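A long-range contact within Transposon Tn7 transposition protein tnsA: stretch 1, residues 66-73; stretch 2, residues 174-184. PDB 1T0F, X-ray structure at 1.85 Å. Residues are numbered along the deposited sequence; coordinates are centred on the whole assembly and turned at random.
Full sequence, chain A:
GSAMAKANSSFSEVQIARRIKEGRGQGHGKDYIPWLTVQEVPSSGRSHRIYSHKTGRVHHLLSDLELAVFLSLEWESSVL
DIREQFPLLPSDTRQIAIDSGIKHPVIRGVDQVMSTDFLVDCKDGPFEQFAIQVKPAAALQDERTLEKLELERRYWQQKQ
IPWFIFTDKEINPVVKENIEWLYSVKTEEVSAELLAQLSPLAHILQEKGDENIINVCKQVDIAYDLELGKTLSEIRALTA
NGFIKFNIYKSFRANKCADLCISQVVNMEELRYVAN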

ATOM      1  N   GLU A  66      -2.841  -2.955   2.722  1.00 19.52           N
ATOM      2  CA  GLU A  66      -2.269  -2.091   1.691  1.00 19.93           C
ATOM      3  C   GLU A  66      -2.347  -0.644   2.162  1.00 18.15           C
ATOM      4  O   GLU A  66      -1.445   0.154   1.897  1.00 19.45           O
ATOM      5  N   LEU A  67      -3.433  -0.305   2.852  1.00 17.89           N
ATOM      6  CA  LEU A  67      -3.591   1.044   3.394  1.00 19.66           C
ATOM      7  C   LEU A  67      -2.453   1.324   4.381  1.00 20.43           C
ATOM      8  O   LEU A  67      -1.842   2.399   4.357  1.00 18.62           O
ATOM      9  N   ALA A  68      -2.169   0.361   5.255  1.00 18.77           N
ATOM     10  CA  ALA A  68      -1.100   0.546   6.243  1.00 19.06           C
ATOM     11  C   ALA A  68       0.261   0.784   5.577  1.00 19.42           C
ATOM     12  O   ALA A  68       1.035   1.646   6.004  1.00 19.37           O
ATOM     13  N   VAL A  69       0.555   0.023   4.529  1.00 18.82           N
ATOM     14  CA  VAL A  69       1.818   0.177   3.819  1.00 19.32           C
ATOM     15  C   VAL A  69       1.854   1.527   3.103  1.00 18.88           C
ATOM     16  O   VAL A  69       2.875   2.215   3.118  1.00 18.52           O
ATOM     17  N   PHE A  70       0.741   1.910   2.484  1.00 18.38           N
ATOM     18  CA  PHE A  70       0.677   3.195   1.798  1.00 19.89           C
ATOM     19  C   PHE A  70       0.936   4.355   2.768  1.00 19.59           C
ATOM     20  O   PHE A  70       1.754   5.230   2.493  1.00 18.99           O
ATOM     21  N   LEU A  71       0.232   4.371   3.895  1.00 19.74           N
ATOM     22  CA  LEU A  71       0.416   5.451   4.867  1.00 21.76           C
ATOM     23  C   LEU A  71       1.864   5.507   5.362  1.00 21.46           C
ATOM     24  O   LEU A  71       2.420   6.590   5.574  1.00 22.03           O
ATOM     25  N   SER A  72       2.476   4.343   5.543  1.00 20.49           N
ATOM     26  CA  SER A  72       3.866   4.280   5.990  1.00 21.04           C
ATOM     27  C   SER A  72       4.804   4.843   4.919  1.00 22.54           C
ATOM     28  O   SER A  72       5.777   5.534   5.238  1.00 21.52           O
ATOM     29  N   LEU A  73       4.523   4.544   3.648  1.00 20.45           N
ATOM     30  CA  LEU A  73       5.351   5.044   2.547  1.00 21.58           C
ATOM     31  C   LEU A  73       5.208   6.552   2.366  1.00 22.61           C
ATOM     32  O   LEU A  73       6.200   7.258   2.168  1.00 23.09           O
ATOM     33  N   VAL A 174       2.123   1.422  16.702  1.00 32.79           N
ATOM     34  CA  VAL A 174       1.474   2.717  16.855  1.00 30.65           C
ATOM     35  C   VAL A 174       0.726   3.042  15.568  1.00 28.65           C
ATOM     36  O   VAL A 174      -0.335   3.655  15.599  1.00 25.76           O
ATOM     37  N   VAL A 175       1.290   2.629  14.434  1.00 27.00           N
ATOM     38  CA  VAL A 175       0.651   2.868  13.144  1.00 25.69           C
ATOM     39  C   VAL A 175      -0.666   2.103  13.137  1.00 26.22           C
ATOM     40  O   VAL A 175      -1.697   2.613  12.701  1.00 26.31           O
ATOM     41  N   LYS A 176      -0.616   0.879  13.646  1.00 27.08           N
ATOM     42  CA  LYS A 176      -1.779   0.016  13.721  1.00 28.34           C
ATOM     43  C   LYS A 176      -2.891   0.665  14.550  1.00 28.69           C
ATOM     44  O   LYS A 176      -4.045   0.706  14.126  1.00 26.53           O
ATOM     45  N   GLU A 177      -2.550   1.182  15.729  1.00 28.70           N
ATOM     46  CA  GLU A 177      -3.570   1.810  16.564  1.00 29.53           C
ATOM     47  C   GLU A 177      -4.132   3.072  15.917  1.00 25.79           C
ATOM     48  O   GLU A 177      -5.315   3.380  16.073  1.00 24.93           O
ATOM     49  N   ASN A 178      -3.298   3.802  15.185  1.00 23.36           N
ATOM     50  CA  ASN A 178      -3.783   5.010  14.517  1.00 24.38           C
ATOM     51  C   ASN A 178      -4.776   4.661  13.417  1.00 23.74           C
ATOM     52  O   ASN A 178      -5.775   5.347  13.239  1.00 23.77           O
ATOM     53  N   ILE A 179      -4.494   3.597  12.672  1.00 24.31           N
ATOM     54  CA  ILE A 179      -5.384   3.175  11.593  1.00 23.98           C
ATOM     55  C   ILE A 179      -6.703   2.676  12.180  1.00 25.77           C
ATOM     56  O   ILE A 179      -7.776   2.885  11.612  1.00 26.56           O
ATOM     57  N   GLU A 180      -6.616   2.026  13.332  1.00 28.47           N
ATOM     58  CA  GLU A 180      -7.798   1.512  14.014  1.00 31.45           C
ATOM     59  C   GLU A 180      -8.734   2.665  14.367  1.00 31.33           C
ATOM     60  O   GLU A 180      -9.942   2.590  14.165  1.00 31.92           O
ATOM     61  N   TRP A 181      -8.161   3.738  14.895  1.00 30.60           N
ATOM     62  CA  TRP A 181      -8.948   4.897  15.281  1.00 27.89           C
ATOM     63  C   TRP A 181      -9.456   5.668  14.065  1.00 27.09           C
ATOM     64  O   TRP A 181     -10.631   6.028  13.989  1.00 26.56           O
ATOM     65  N   LEU A 182      -8.569   5.908  13.107  1.00 28.02           N
ATOM     66  CA  LEU A 182      -8.915   6.648  11.900  1.00 29.04           C
ATOM     67  C   LEU A 182      -9.883   5.955  10.964  1.00 30.01           C
ATOM     68  O   LEU A 182     -10.649   6.614  10.269  1.00 29.75           O
ATOM     69  N   TYR A 183      -9.835   4.629  10.929  1.00 30.97           N
ATOM     70  CA  TYR A 183     -10.678   3.871  10.018  1.00 32.30           C
ATOM     71  C   TYR A 183     -11.559   2.823  10.700  1.00 35.47           C
ATOM     72  O   TYR A 183     -12.028   1.891  10.050  1.00 36.13           O
ATOM     73  N   SER A 184     -11.784   2.977  12.001  1.00 38.89           N
ATOM     74  CA  SER A 184     -12.620   2.039  12.746  1.00 40.86           C
ATOM     75  C   SER A 184     -13.956   1.876  12.034  1.00 42.82           C
ATOM     76  O   SER A 184     -14.497   0.774  11.944  1.00 44.74           O
TER

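Two helices more than a hundred residues apart in the chain meet here at a steep angle of 114°, their axes coming no nearer than 10.8 Å. Helices that cross so steeply share only a short patch, and this one buries 274 Å² in all. Its center is where the backbones come nearest, with Ala 68 CA 7.3 Å from Ile 179 CA. Leu 67, Ala 68, Leu 71 and Ser 72 on the first helix and Val 175, Ile 179 and Tyr 183 on the second recur at the three- and four-residue spacing that keeps side chains on one helical face.

Ile 179 is the main bump. Its CA-to-CB bond points toward the first helix, and with chi1 m and chi2 t the chain extends so that CD1 comes within 3.5 Å of Ala 68 CB. The single methyl of alanine, itself directed sideways, leaves a shallow place on the first helix, and the long arm of isoleucine occupies it. Two leucines, one turn apart, border this place. Leu 71, with chi1 m and chi2 t, brings CD1 to 3.9 Å from Ile 179 CG1, while Leu 67 CD2 lies 4.3 Å from Ile 179 CG2. The beta-branched isoleucine thus offers a broad surface as well as a projecting tip.

One turn on, Tyr 183 supplies a flat wall. Leu 67, with chi1 t and chi2 p, sets its CD2 methyl over one face of the ring, 3.6 Å from the ring centroid and only 5° off the normal: a well-centered CH-pi contact. The same CD2 atom is 3.8 Å from Tyr 183 CE2. Leu 71 CD1 approaches the ring obliquely, 4.1 Å from that CE2 atom, so the two leucines meet the tyrosine in different ways. The ring's chi1 is m, and its hydroxyl is hydrogen-bonded elsewhere in the structure, which lets the aromatic carbons serve an apolar contact without leaving a buried polar group unsatisfied.

At the other end of the patch the packing loosens. Val 175, chi1 t, points toward the first helix, and its CG1 lies 4.3 Å from Ser 72 OG. Serine is small enough to sit beside this methyl, and its m rotamer turns the hydroxyl back onto its own helix, where Ser 72 OG donates a hydrogen bond to Ala 68 O at 2.8 Å. The polar group is therefore satisfied within its own helix. No hydrogen bond joins the two stretches; their contact rests on the fit of apolar surfaces.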

ATOM      1  CB  GLU A  66      -3.021  -2.260   0.368  1.00 19.74           C
ATOM      2  CG  GLU A  66      -2.530  -3.450  -0.455  1.00 22.51           C
ATOM      3  CD  GLU A  66      -3.354  -3.676  -1.717  1.00 27.05           C
ATOM      4  OE1 GLU A  66      -3.819  -2.678  -2.312  1.00 24.49           O
ATOM      5  OE2 GLU A  66      -3.519  -4.854  -2.119  1.00 27.03           O
ATOM      6  CB  LEU A  67      -4.934   1.178   4.122  1.00 21.06           C
ATOM      7  CG  LEU A  67      -5.178   2.472   4.913  1.00 21.61           C
ATOM      8  CD1 LEU A  67      -5.204   3.666   3.961  1.00 21.88           C
ATOM      9  CD2 LEU A  67      -6.497   2.361   5.675  1.00 21.38           C
ATOM     10  CB  ALA A  68      -1.031  -0.661   7.169  1.00 18.13           C
ATOM     11  CB  VAL A  69       2.036  -0.969   2.790  1.00 19.92           C
ATOM     12  CG1 VAL A  69       3.317  -0.729   2.007  1.00 20.81           C
ATOM     13  CG2 VAL A  69       2.115  -2.312   3.518  1.00 22.50           C
ATOM     14  CB  PHE A  70      -0.693   3.404   1.148  1.00 21.02           C
ATOM     15  CG  PHE A  70      -0.888   4.793   0.608  1.00 23.99           C
ATOM     16  CD1 PHE A  70      -0.394   5.142  -0.642  1.00 25.63           C
ATOM     17  CD2 PHE A  70      -1.489   5.778   1.390  1.00 26.37           C
ATOM     18  CE1 PHE A  70      -0.491   6.455  -1.105  1.00 25.08           C
ATOM     19  CE2 PHE A  70      -1.590   7.091   0.940  1.00 25.53           C
ATOM     20  CZ  PHE A  70      -1.087   7.428  -0.313  1.00 26.20           C
ATOM     21  CB  LEU A  71      -0.546   5.273   6.044  1.00 21.81           C
ATOM     22  CG  LEU A  71      -2.038   5.416   5.719  1.00 22.81           C
ATOM     23  CD1 LEU A  71      -2.879   4.999   6.923  1.00 23.18           C
ATOM     24  CD2 LEU A  71      -2.342   6.853   5.326  1.00 24.75           C
ATOM     25  CB  SER A  72       4.260   2.832   6.320  1.00 20.30           C
ATOM     26  OG  SER A  72       3.400   2.277   7.307  1.00 22.43           O
ATOM     27  CB  LEU A  73       4.972   4.353   1.230  1.00 21.20           C
ATOM     28  CG  LEU A  73       5.289   2.861   1.094  1.00 24.03           C
ATOM     29  CD1 LEU A  73       4.615   2.318  -0.164  1.00 23.54           C
ATOM     30  CD2 LEU A  73       6.804   2.654   1.035  1.00 22.34           C
ATOM     31  CB  VAL A 174       2.498   3.837  17.149  1.00 31.40           C
ATOM     32  CG1 VAL A 174       1.794   5.183  17.196  1.00 30.98           C
ATOM     33  CG2 VAL A 174       3.197   3.568  18.476  1.00 33.08           C
ATOM     34  CB  VAL A 175       1.535   2.365  11.978  1.00 24.44           C
ATOM     35  CG1 VAL A 175       0.761   2.428  10.657  1.00 23.01           C
ATOM     36  CG2 VAL A 175       2.795   3.207  11.891  1.00 22.98           C
ATOM     37  CB  LYS A 176      -1.374  -1.330  14.328  1.00 30.81           C
ATOM     38  CG  LYS A 176      -2.447  -2.402  14.268  1.00 36.02           C
ATOM     39  CD  LYS A 176      -1.842  -3.800  14.440  1.00 39.73           C
ATOM     40  CE  LYS A 176      -0.855  -4.125  13.313  1.00 42.51           C
ATOM     41  NZ  LYS A 176      -0.357  -5.540  13.333  1.00 43.50           N
ATOM     42  CB  GLU A 177      -3.023   2.104  17.973  1.00 33.39           C
ATOM     43  CG  GLU A 177      -1.681   2.814  18.039  1.00 40.79           C
ATOM     44  CD  GLU A 177      -1.794   4.316  18.307  1.00 45.50           C
ATOM     45  OE1 GLU A 177      -2.508   4.713  19.258  1.00 48.51           O
ATOM     46  OE2 GLU A 177      -1.154   5.097  17.575  1.00 45.06           O
ATOM     47  CB  ASN A 178      -2.629   5.815  13.911  1.00 22.08           C
ATOM     48  CG  ASN A 178      -1.960   6.731  14.922  1.00 23.99           C
ATOM     49  OD1 ASN A 178      -2.624   7.321  15.777  1.00 25.18           O
ATOM     50  ND2 ASN A 178      -0.644   6.874  14.813  1.00 23.80           N
ATOM     51  CB  ILE A 179      -4.717   2.065  10.743  1.00 25.00           C
ATOM     52  CG1 ILE A 179      -3.569   2.671   9.921  1.00 22.09           C
ATOM     53  CG2 ILE A 179      -5.742   1.397   9.838  1.00 23.12           C
ATOM     54  CD1 ILE A 179      -2.749   1.649   9.140  1.00 26.09           C
ATOM     55  CB  GLU A 180      -7.376   0.778  15.287  1.00 34.11           C
ATOM     56  CG  GLU A 180      -7.593  -0.724  15.245  1.00 40.53           C
ATOM     57  CD  GLU A 180      -6.584  -1.487  16.092  1.00 43.31           C
ATOM     58  OE1 GLU A 180      -6.370  -1.104  17.263  1.00 44.07           O
ATOM     59  OE2 GLU A 180      -6.008  -2.474  15.583  1.00 44.86           O
ATOM     60  CB  TRP A 181      -8.103   5.814  16.171  1.00 28.69           C
ATOM     61  CG  TRP A 181      -8.811   7.064  16.551  1.00 29.43           C
ATOM     62  CD1 TRP A 181      -9.849   7.190  17.429  1.00 28.57           C
ATOM     63  CD2 TRP A 181      -8.581   8.368  16.008  1.00 29.54           C
ATOM     64  NE1 TRP A 181     -10.285   8.497  17.461  1.00 26.94           N
ATOM     65  CE2 TRP A 181      -9.522   9.239  16.598  1.00 29.58           C
ATOM     66  CE3 TRP A 181      -7.669   8.884  15.073  1.00 30.42           C
ATOM     67  CZ2 TRP A 181      -9.579  10.604  16.285  1.00 31.98           C
ATOM     68  CZ3 TRP A 181      -7.727  10.238  14.762  1.00 32.09           C
ATOM     69  CH2 TRP A 181      -8.675  11.082  15.367  1.00 32.14           C
ATOM     70  CB  LEU A 182      -7.661   6.965  11.091  1.00 30.88           C
ATOM     71  CG  LEU A 182      -6.908   8.266  11.310  1.00 32.67           C
ATOM     72  CD1 LEU A 182      -5.756   8.302  10.322  1.00 32.58           C
ATOM     73  CD2 LEU A 182      -7.837   9.464  11.096  1.00 33.68           C
ATOM     74  CB  TYR A 183      -9.791   3.197   8.965  1.00 29.63           C
ATOM     75  CG  TYR A 183      -8.930   4.160   8.171  1.00 27.05           C
ATOM     76  CD1 TYR A 183      -9.404   4.748   6.997  1.00 25.15           C
ATOM     77  CD2 TYR A 183      -7.646   4.493   8.600  1.00 26.18           C
ATOM     78  CE1 TYR A 183      -8.618   5.646   6.270  1.00 23.34           C
ATOM     79  CE2 TYR A 183      -6.853   5.387   7.883  1.00 24.16           C
ATOM     80  CZ  TYR A 183      -7.343   5.960   6.721  1.00 24.04           C
ATOM     81  OH  TYR A 183      -6.559   6.843   6.008  1.00 23.67           O
ATOM     82  CB  SER A 184     -12.878   2.565  14.156  1.00 42.09           C
ATOM     83  OG  SER A 184     -13.602   3.782  14.098  1.00 40.37           O
TER